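Side-chain contacts in ABC transporter substrate binding protein (Ribose) (PDB 5DKV), which probably serves as the sugar-binding component of an ABC transporter, and is seen here holding alpha-D-tagatopyranose: residues T72-L77 with V99-K104; T193-Q198 with A216-L221. All coordinates share one frame; numbering follows the deposited sequence.

Interaction 1 (T72-L77 with V99-K104)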
ATOM      1  N   THR A  72       3.802   1.396 -18.139  1.00  9.52           N
ATOM      2  CA  THR A  72       2.379   1.409 -18.500  1.00  9.41           C
ATOM      3  C   THR A  72       1.597   2.507 -17.764  1.00  9.29           C
ATOM      4  O   THR A  72       0.581   2.994 -18.278  1.00 11.89           O
ATOM      5  CB  THR A  72       1.706   0.060 -18.219  1.00 12.33           C
ATOM      6  OG1 THR A  72       1.929  -0.294 -16.870  1.00 13.17           O
ATOM      7  CG2 THR A  72       2.279  -1.035 -19.119  1.00 14.32           C
ATOM      8  N   GLN A  73       2.060   2.939 -16.594  1.00 10.07           N
ATOM      9  CA  GLN A  73       1.333   4.001 -15.895  1.00 14.85           C
ATOM     10  C   GLN A  73       1.467   5.363 -16.602  1.00  8.96           C
ATOM     11  O   GLN A  73       0.507   6.141 -16.631  1.00  8.99           O
ATOM     12  CB  GLN A  73       1.793   4.119 -14.443  1.00 12.64           C
ATOM     13  CG  GLN A  73       0.910   5.070 -13.616  1.00  8.82           C
ATOM     14  CD  GLN A  73       1.408   5.203 -12.197  1.00  8.63           C
ATOM     15  OE1 GLN A  73       2.587   5.439 -11.968  1.00  9.44           O
ATOM     16  NE2 GLN A  73       0.520   4.992 -11.243  1.00  9.48           N
ATOM     17  N   VAL A  74       2.625   5.672 -17.178  1.00  9.20           N
ATOM     18  CA  VAL A  74       2.799   7.004 -17.745  1.00 12.69           C
ATOM     19  C   VAL A  74       1.855   7.274 -18.937  1.00 12.23           C
ATOM     20  O   VAL A  74       1.276   8.368 -19.019  1.00 12.37           O
ATOM     21  CB  VAL A  74       4.290   7.260 -18.130  1.00 12.99           C
ATOM     22  CG1 VAL A  74       4.465   8.523 -19.017  1.00 12.99           C
ATOM     23  CG2 VAL A  74       5.112   7.397 -16.850  1.00 13.12           C
ATOM     24  N   PRO A  75       1.650   6.291 -19.845  1.00  9.41           N
ATOM     25  CA  PRO A  75       0.648   6.548 -20.887  1.00 12.45           C
ATOM     26  C   PRO A  75      -0.768   6.794 -20.360  1.00  9.39           C
ATOM     27  O   PRO A  75      -1.536   7.560 -20.970  1.00 12.74           O
ATOM     28  CB  PRO A  75       0.681   5.274 -21.727  1.00 12.39           C
ATOM     29  CG  PRO A  75       2.085   4.748 -21.545  1.00 12.14           C
ATOM     30  CD  PRO A  75       2.506   5.135 -20.170  1.00 11.70           C
ATOM     31  N   VAL A  76      -1.125   6.124 -19.274  1.00 10.59           N
ATOM     32  CA  VAL A  76      -2.400   6.393 -18.641  1.00 10.64           C
ATOM     33  C   VAL A  76      -2.436   7.816 -18.110  1.00  9.01           C
ATOM     34  O   VAL A  76      -3.418   8.542 -18.312  1.00 12.00           O
ATOM     35  CB  VAL A  76      -2.670   5.413 -17.507  1.00 11.45           C
ATOM     36  CG1 VAL A  76      -3.950   5.797 -16.750  1.00 13.27           C
ATOM     37  CG2 VAL A  76      -2.773   4.007 -18.070  1.00 15.96           C
ATOM     38  N   LEU A  77      -1.377   8.203 -17.406  1.00  9.18           N
ATOM     39  CA  LEU A  77      -1.270   9.565 -16.903  1.00  9.59           C
ATOM     40  C   LEU A  77      -1.409  10.561 -18.050  1.00 14.18           C
ATOM     41  O   LEU A  77      -2.146  11.541 -17.936  1.00 10.61           O
ATOM     42  CB  LEU A  77       0.042   9.768 -16.172  1.00 10.04           C
ATOM     43  CG  LEU A  77       0.424  11.207 -15.828  1.00  9.04           C
ATOM     44  CD1 LEU A  77      -0.555  11.875 -14.892  1.00 12.91           C
ATOM     45  CD2 LEU A  77       1.821  11.199 -15.264  1.00 12.70           C
ATOM     46  N   VAL A  99       8.568  11.543 -12.041  1.00 13.87           N
ATOM     47  CA  VAL A  99       8.799  12.961 -11.767  1.00 12.52           C
ATOM     48  C   VAL A  99       8.563  13.821 -13.004  1.00 14.58           C
ATOM     49  O   VAL A  99       7.729  14.728 -12.954  1.00 15.63           O
ATOM     50  CB  VAL A  99      10.215  13.199 -11.223  1.00 16.30           C
ATOM     51  CG1 VAL A  99      10.525  14.708 -11.090  1.00 18.80           C
ATOM     52  CG2 VAL A  99      10.351  12.497  -9.901  1.00 14.38           C
ATOM     53  N   GLN A 100       9.274  13.565 -14.103  1.00 17.15           N
ATOM     54  CA  GLN A 100       9.120  14.439 -15.267  1.00 15.36           C
ATOM     55  C   GLN A 100       7.720  14.339 -15.922  1.00 17.41           C
ATOM     56  O   GLN A 100       7.159  15.362 -16.348  1.00 17.48           O
ATOM     57  CB  GLN A 100      10.215  14.170 -16.305  1.00 23.94           C
ATOM     58  CG  GLN A 100      11.588  14.697 -15.882  1.00 29.92           C
ATOM     59  CD  GLN A 100      11.581  16.190 -15.554  1.00 36.55           C
ATOM     60  OE1 GLN A 100      10.942  16.988 -16.241  1.00 38.60           O
ATOM     61  NE2 GLN A 100      12.279  16.566 -14.491  1.00 40.03           N
ATOM     62  N   PRO A 101       7.143  13.128 -16.001  1.00 18.13           N
ATOM     63  CA  PRO A 101       5.779  13.037 -16.523  1.00 18.66           C
ATOM     64  C   PRO A 101       4.774  13.832 -15.702  1.00 13.74           C
ATOM     65  O   PRO A 101       3.907  14.477 -16.292  1.00 17.67           O
ATOM     66  CB  PRO A 101       5.493  11.531 -16.463  1.00 19.54           C
ATOM     67  CG  PRO A 101       6.821  10.913 -16.648  1.00 17.13           C
ATOM     68  CD  PRO A 101       7.746  11.794 -15.849  1.00 17.40           C
ATOM     69  N   LEU A 102       4.882  13.808 -14.375  1.00 14.44           N
ATOM     70  CA  LEU A 102       3.982  14.611 -13.541  1.00 13.14           C
ATOM     71  C   LEU A 102       4.315  16.097 -13.612  1.00 14.61           C
ATOM     72  O   LEU A 102       3.424  16.935 -13.519  1.00 15.97           O
ATOM     73  CB  LEU A 102       4.004  14.129 -12.084  1.00 14.08           C
ATOM     74  CG  LEU A 102       3.224  12.830 -11.867  1.00 11.10           C
ATOM     75  CD1 LEU A 102       3.479  12.276 -10.480  1.00 12.34           C
ATOM     76  CD2 LEU A 102       1.724  13.061 -12.092  1.00 11.03           C
ATOM     77  N   LYS A 103       5.591  16.419 -13.818  1.00 16.48           N
ATOM     78  CA  LYS A 103       6.034  17.794 -13.969  1.00 17.51           C
ATOM     79  C   LYS A 103       5.333  18.468 -15.153  1.00 17.09           C
ATOM     80  O   LYS A 103       4.995  19.654 -15.107  1.00 19.84           O
ATOM     81  CB  LYS A 103       7.552  17.827 -14.178  1.00 19.93           C
ATOM     82  CG  LYS A 103       8.308  18.885 -13.409  1.00 39.49           C
ATOM     83  CD  LYS A 103       8.051  20.261 -13.939  1.00 38.38           C
ATOM     84  CE  LYS A 103       9.127  21.229 -13.462  1.00 43.25           C
ATOM     85  NZ  LYS A 103       9.668  22.018 -14.592  1.00 45.63           N
ATOM     86  N   LYS A 104       5.095  17.696 -16.209  1.00 24.44           N
ATOM     87  CA  LYS A 104       4.349  18.206 -17.358  1.00 27.26           C
ATOM     88  C   LYS A 104       2.936  18.655 -16.979  1.00 21.06           C
ATOM     89  O   LYS A 104       2.445  19.667 -17.501  1.00 25.59           O
ATOM     90  CB  LYS A 104       4.270  17.147 -18.453  1.00 25.31           C
ATOM     91  CG  LYS A 104       5.592  16.899 -19.121  1.00 35.56           C
ATOM     92  CD  LYS A 104       5.419  16.371 -20.553  1.00 50.68           C
ATOM     93  CE  LYS A 104       5.630  14.867 -20.660  1.00 55.89           C
ATOM     94  NZ  LYS A 104       6.650  14.553 -21.701  1.00 59.50           N
TER
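Val74 and Leu77 of helix 70-81 pack against Pro101 and Leu102 of helix 99-107 in a small apolar contact between two neighbouring helices. The segment axes run almost parallel, 2° apart, and approach to 10.5 Å. Both methyls of Val74 rest against the CB-CG side of the proline ring: Val74 CG2 is 3.9 Å from Pro101 CG, and Val74 CG1 lies 4.1 Å from Pro101 CB. Leu77 sits one turn further along. Its CG is anti to the backbone N (chi1 168°), which carries the branched end across to the second helix. There Leu77 CD2 meets two residues, at 3.9 Å from Pro101 CB and 3.7 Å from Leu102 CD2. The two helices follow strands 59-62 and 87-90, and parallel strand 29-33 lies between those strands in the sheet. This is the layered alpha/beta arrangement of a periplasmic binding protein lobe. Leu102 comes in from the sheet side of its helix, and its CD2 also lies 3.8 Å from Leu77 CD1. The two leucines are buried and reach the strands, Leu77 touching Ile33 and Leu102 touching Ile90. Val74 and Pro101 lie further out and are partly exposed. Just before Val74, Gln73 hydrogen-bonds Thr93, Ala91 and Pro34.

Interaction 2 (T193-Q198 with A216-L221)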
ATOM      1  N   THR A 193      16.599 -14.514  13.521  1.00 14.48           N
ATOM      2  CA  THR A 193      17.468 -14.404  12.362  1.00 18.88           C
ATOM      3  C   THR A 193      16.646 -13.959  11.167  1.00 15.69           C
ATOM      4  O   THR A 193      15.659 -14.606  10.824  1.00 15.76           O
ATOM      5  CB  THR A 193      18.142 -15.751  12.038  1.00 17.62           C
ATOM      6  OG1 THR A 193      18.895 -16.206  13.171  1.00 20.44           O
ATOM      7  CG2 THR A 193      19.078 -15.630  10.829  1.00 27.35           C
ATOM      8  N   VAL A 194      17.048 -12.862  10.536  1.00 15.39           N
ATOM      9  CA  VAL A 194      16.368 -12.405   9.336  1.00 13.15           C
ATOM     10  C   VAL A 194      17.146 -12.871   8.121  1.00 15.62           C
ATOM     11  O   VAL A 194      18.259 -12.402   7.850  1.00 16.65           O
ATOM     12  CB  VAL A 194      16.208 -10.869   9.314  1.00 15.47           C
ATOM     13  CG1 VAL A 194      15.448 -10.420   8.083  1.00 15.13           C
ATOM     14  CG2 VAL A 194      15.468 -10.400  10.558  1.00 19.17           C
ATOM     15  N   LEU A 195      16.548 -13.807   7.387  1.00 13.23           N
ATOM     16  CA  LEU A 195      17.145 -14.335   6.170  1.00 13.89           C
ATOM     17  C   LEU A 195      16.963 -13.325   5.025  1.00 13.45           C
ATOM     18  O   LEU A 195      16.265 -12.319   5.178  1.00 16.02           O
ATOM     19  CB  LEU A 195      16.518 -15.678   5.802  1.00 14.19           C
ATOM     20  CG  LEU A 195      16.545 -16.770   6.885  1.00 11.88           C
ATOM     21  CD1 LEU A 195      15.823 -18.030   6.392  1.00 16.61           C
ATOM     22  CD2 LEU A 195      17.950 -17.110   7.288  1.00 20.24           C
ATOM     23  N   GLU A 196      17.559 -13.616   3.868  1.00 15.68           N
ATOM     24  CA  GLU A 196      17.497 -12.695   2.740  1.00 15.94           C
ATOM     25  C   GLU A 196      16.070 -12.475   2.249  1.00 13.80           C
ATOM     26  O   GLU A 196      15.283 -13.412   2.082  1.00 14.91           O
ATOM     27  CB  GLU A 196      18.374 -13.194   1.580  1.00 22.40           C
ATOM     28  CG  GLU A 196      18.563 -12.161   0.486  1.00 39.15           C
ATOM     29  CD  GLU A 196      19.524 -12.605  -0.603  1.00 54.87           C
ATOM     30  OE1 GLU A 196      20.162 -13.671  -0.456  1.00 57.15           O
ATOM     31  OE2 GLU A 196      19.637 -11.883  -1.616  1.00 62.10           O
ATOM     32  N   THR A 197      15.748 -11.216   2.001  1.00 14.45           N
ATOM     33  CA  THR A 197      14.485 -10.841   1.394  1.00 13.19           C
ATOM     34  C   THR A 197      14.305 -11.517   0.041  1.00 11.02           C
ATOM     35  O   THR A 197      15.236 -11.582  -0.758  1.00 12.86           O
ATOM     36  CB  THR A 197      14.413  -9.326   1.237  1.00 12.12           C
ATOM     37  OG1 THR A 197      14.520  -8.745   2.548  1.00 15.09           O
ATOM     38  CG2 THR A 197      13.113  -8.881   0.576  1.00 12.18           C
ATOM     39  N   GLN A 198      13.098 -12.006  -0.195  1.00 10.12           N
ATOM     40  CA  GLN A 198      12.712 -12.598  -1.476  1.00 10.13           C
ATOM     41  C   GLN A 198      11.800 -11.642  -2.231  1.00 11.95           C
ATOM     42  O   GLN A 198      10.749 -11.258  -1.721  1.00 12.32           O
ATOM     43  CB  GLN A 198      11.993 -13.921  -1.247  1.00 10.84           C
ATOM     44  CG  GLN A 198      12.798 -14.934  -0.475  1.00 14.52           C
ATOM     45  CD  GLN A 198      14.023 -15.349  -1.231  1.00 18.18           C
ATOM     46  OE1 GLN A 198      13.927 -15.894  -2.340  1.00 18.01           O
ATOM     47  NE2 GLN A 198      15.192 -15.079  -0.659  1.00 23.30           N
ATOM     48  N   ALA A 216      12.673 -25.260   1.894  1.00 11.27           N
ATOM     49  CA  ALA A 216      13.430 -26.456   1.561  1.00 11.67           C
ATOM     50  C   ALA A 216      14.877 -26.316   2.026  1.00 13.91           C
ATOM     51  O   ALA A 216      15.489 -27.300   2.434  1.00 15.27           O
ATOM     52  CB  ALA A 216      13.372 -26.731   0.086  1.00 13.59           C
ATOM     53  N   ARG A 217      15.435 -25.111   1.945  1.00 14.07           N
ATOM     54  CA  ARG A 217      16.804 -24.885   2.433  1.00 13.58           C
ATOM     55  C   ARG A 217      16.832 -24.737   3.952  1.00 16.42           C
ATOM     56  O   ARG A 217      17.901 -24.918   4.571  1.00 15.11           O
ATOM     57  CB  ARG A 217      17.427 -23.641   1.787  1.00 14.78           C
ATOM     58  CG  ARG A 217      17.792 -23.777   0.311  1.00 18.51           C
ATOM     59  CD  ARG A 217      18.492 -22.500  -0.197  1.00 20.79           C
ATOM     60  NE  ARG A 217      17.638 -21.304  -0.095  1.00 26.40           N
ATOM     61  CZ  ARG A 217      16.944 -20.768  -1.104  1.00 23.80           C
ATOM     62  NH1 ARG A 217      16.987 -21.302  -2.332  1.00 22.01           N
ATOM     63  NH2 ARG A 217      16.203 -19.685  -0.890  1.00 24.92           N
ATOM     64  N   ASN A 218      15.678 -24.399   4.538  1.00 12.83           N
ATOM     65  CA  ASN A 218      15.542 -24.139   5.976  1.00 16.42           C
ATOM     66  C   ASN A 218      14.311 -24.802   6.596  1.00 10.91           C
ATOM     67  O   ASN A 218      13.299 -24.118   6.835  1.00 11.03           O
ATOM     68  CB  ASN A 218      15.446 -22.635   6.242  1.00 13.31           C
ATOM     69  CG  ASN A 218      16.608 -21.862   5.689  1.00 15.30           C
ATOM     70  OD1 ASN A 218      17.626 -21.672   6.374  1.00 15.07           O
ATOM     71  ND2 ASN A 218      16.463 -21.359   4.468  1.00 13.93           N
ATOM     72  N   PRO A 219      14.372 -26.124   6.854  1.00 14.13           N
ATOM     73  CA  PRO A 219      13.234 -26.849   7.437  1.00 11.08           C
ATOM     74  C   PRO A 219      12.814 -26.295   8.785  1.00 11.94           C
ATOM     75  O   PRO A 219      11.695 -26.557   9.200  1.00 18.15           O
ATOM     76  CB  PRO A 219      13.742 -28.293   7.569  1.00 18.18           C
ATOM     77  CG  PRO A 219      15.176 -28.267   7.214  1.00 27.47           C
ATOM     78  CD  PRO A 219      15.441 -27.040   6.424  1.00 19.51           C
ATOM     79  N   ASP A 220      13.682 -25.514   9.424  1.00 13.60           N
ATOM     80  CA  ASP A 220      13.382 -24.910  10.716  1.00 15.89           C
ATOM     81  C   ASP A 220      12.809 -23.478  10.594  1.00 16.68           C
ATOM     82  O   ASP A 220      12.694 -22.783  11.604  1.00 15.18           O
ATOM     83  CB  ASP A 220      14.647 -24.901  11.596  1.00 20.75           C
ATOM     84  CG  ASP A 220      15.846 -24.196  10.935  1.00 24.44           C
ATOM     85  OD1 ASP A 220      15.837 -23.963   9.708  1.00 18.22           O
ATOM     86  OD2 ASP A 220      16.824 -23.887  11.649  1.00 22.37           O
ATOM     87  N   LEU A 221      12.477 -23.056   9.371  1.00 13.85           N
ATOM     88  CA  LEU A 221      11.905 -21.722   9.127  1.00 13.72           C
ATOM     89  C   LEU A 221      10.734 -21.483  10.068  1.00 13.50           C
ATOM     90  O   LEU A 221       9.825 -22.302  10.158  1.00 14.13           O
ATOM     91  CB  LEU A 221      11.456 -21.576   7.675  1.00  9.58           C
ATOM     92  CG  LEU A 221      10.810 -20.230   7.303  1.00 13.31           C
ATOM     93  CD1 LEU A 221      11.846 -19.100   7.307  1.00 15.52           C
ATOM     94  CD2 LEU A 221      10.091 -20.287   5.968  1.00 13.93           C
TER
HETATM   95  O   HOH W   1      13.838 -18.386  -2.982  1.00 30.62           O
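Leu195 has its CG anti to the carbonyl carbon (chi1 -55°), and an extended chi2 of 177° sends CD1 out toward the turn after helix 204-217. Asn218 has the same first torsion, and its side chain comes from the opposite direction. The leucine methyl lies over the flat face of the amide: Leu195 CD1 is 3.9 Å from Asn218 ND2 and 4.0 Å from Asn218 CG. This is van der Waals packing. The polar atoms of the amide are bonded to other groups. Asn218 ND2 donates to the carbonyl of Val214 in the last turn of the helix, and OD1 accepts from Lys162, which also forms a salt bridge with Asp220. These bonds hold the amide in place beside the leucine. Leu221 adds an apolar neighbour, with its CD1 4.2 Å from Leu195 CD1. Asn218 and Leu221 are brought to the same methyl by a type I beta turn, closed by the bond from Leu221 N to Asn218 O at 2.9 Å. A water bridges the segments nearer the solvent. It donates to Gln198 OE1 at 2.6 Å and lies in the guanidinium plane of Arg217, 3.4 Å from NH2, a weak bond. Gln198 is steadied by its own segment, since NE2 donates to Glu196 O at 3.2 Å in a nearly straight bond, 173° at the hydrogen. The arrangement belongs to a beta-alpha-beta unit: edge strand 192-199 is covered by the end of helix 204-217, and the turn leads on to strand 223-226.

In the fold
From the N terminus, the chain passes through strands 29-33 and 59-62 before entering helix 70-81. Interaction 1 closes a loop of 21 residues that includes strand 87-90 and joins the helices that come before and after that strand, in the lobe built on these strands. The chain then runs through strands 112-115 and 137-140 and on to strand 192-199, the far edge strand of the other lobe. Interaction 2 closes a loop of 17 residues, mostly helix 204-217, and ties that edge strand to the turn before strand 223-226. The two loops follow in series and neither nest nor cross. The centres of interaction 1 and interaction 2 are about 38 Å apart.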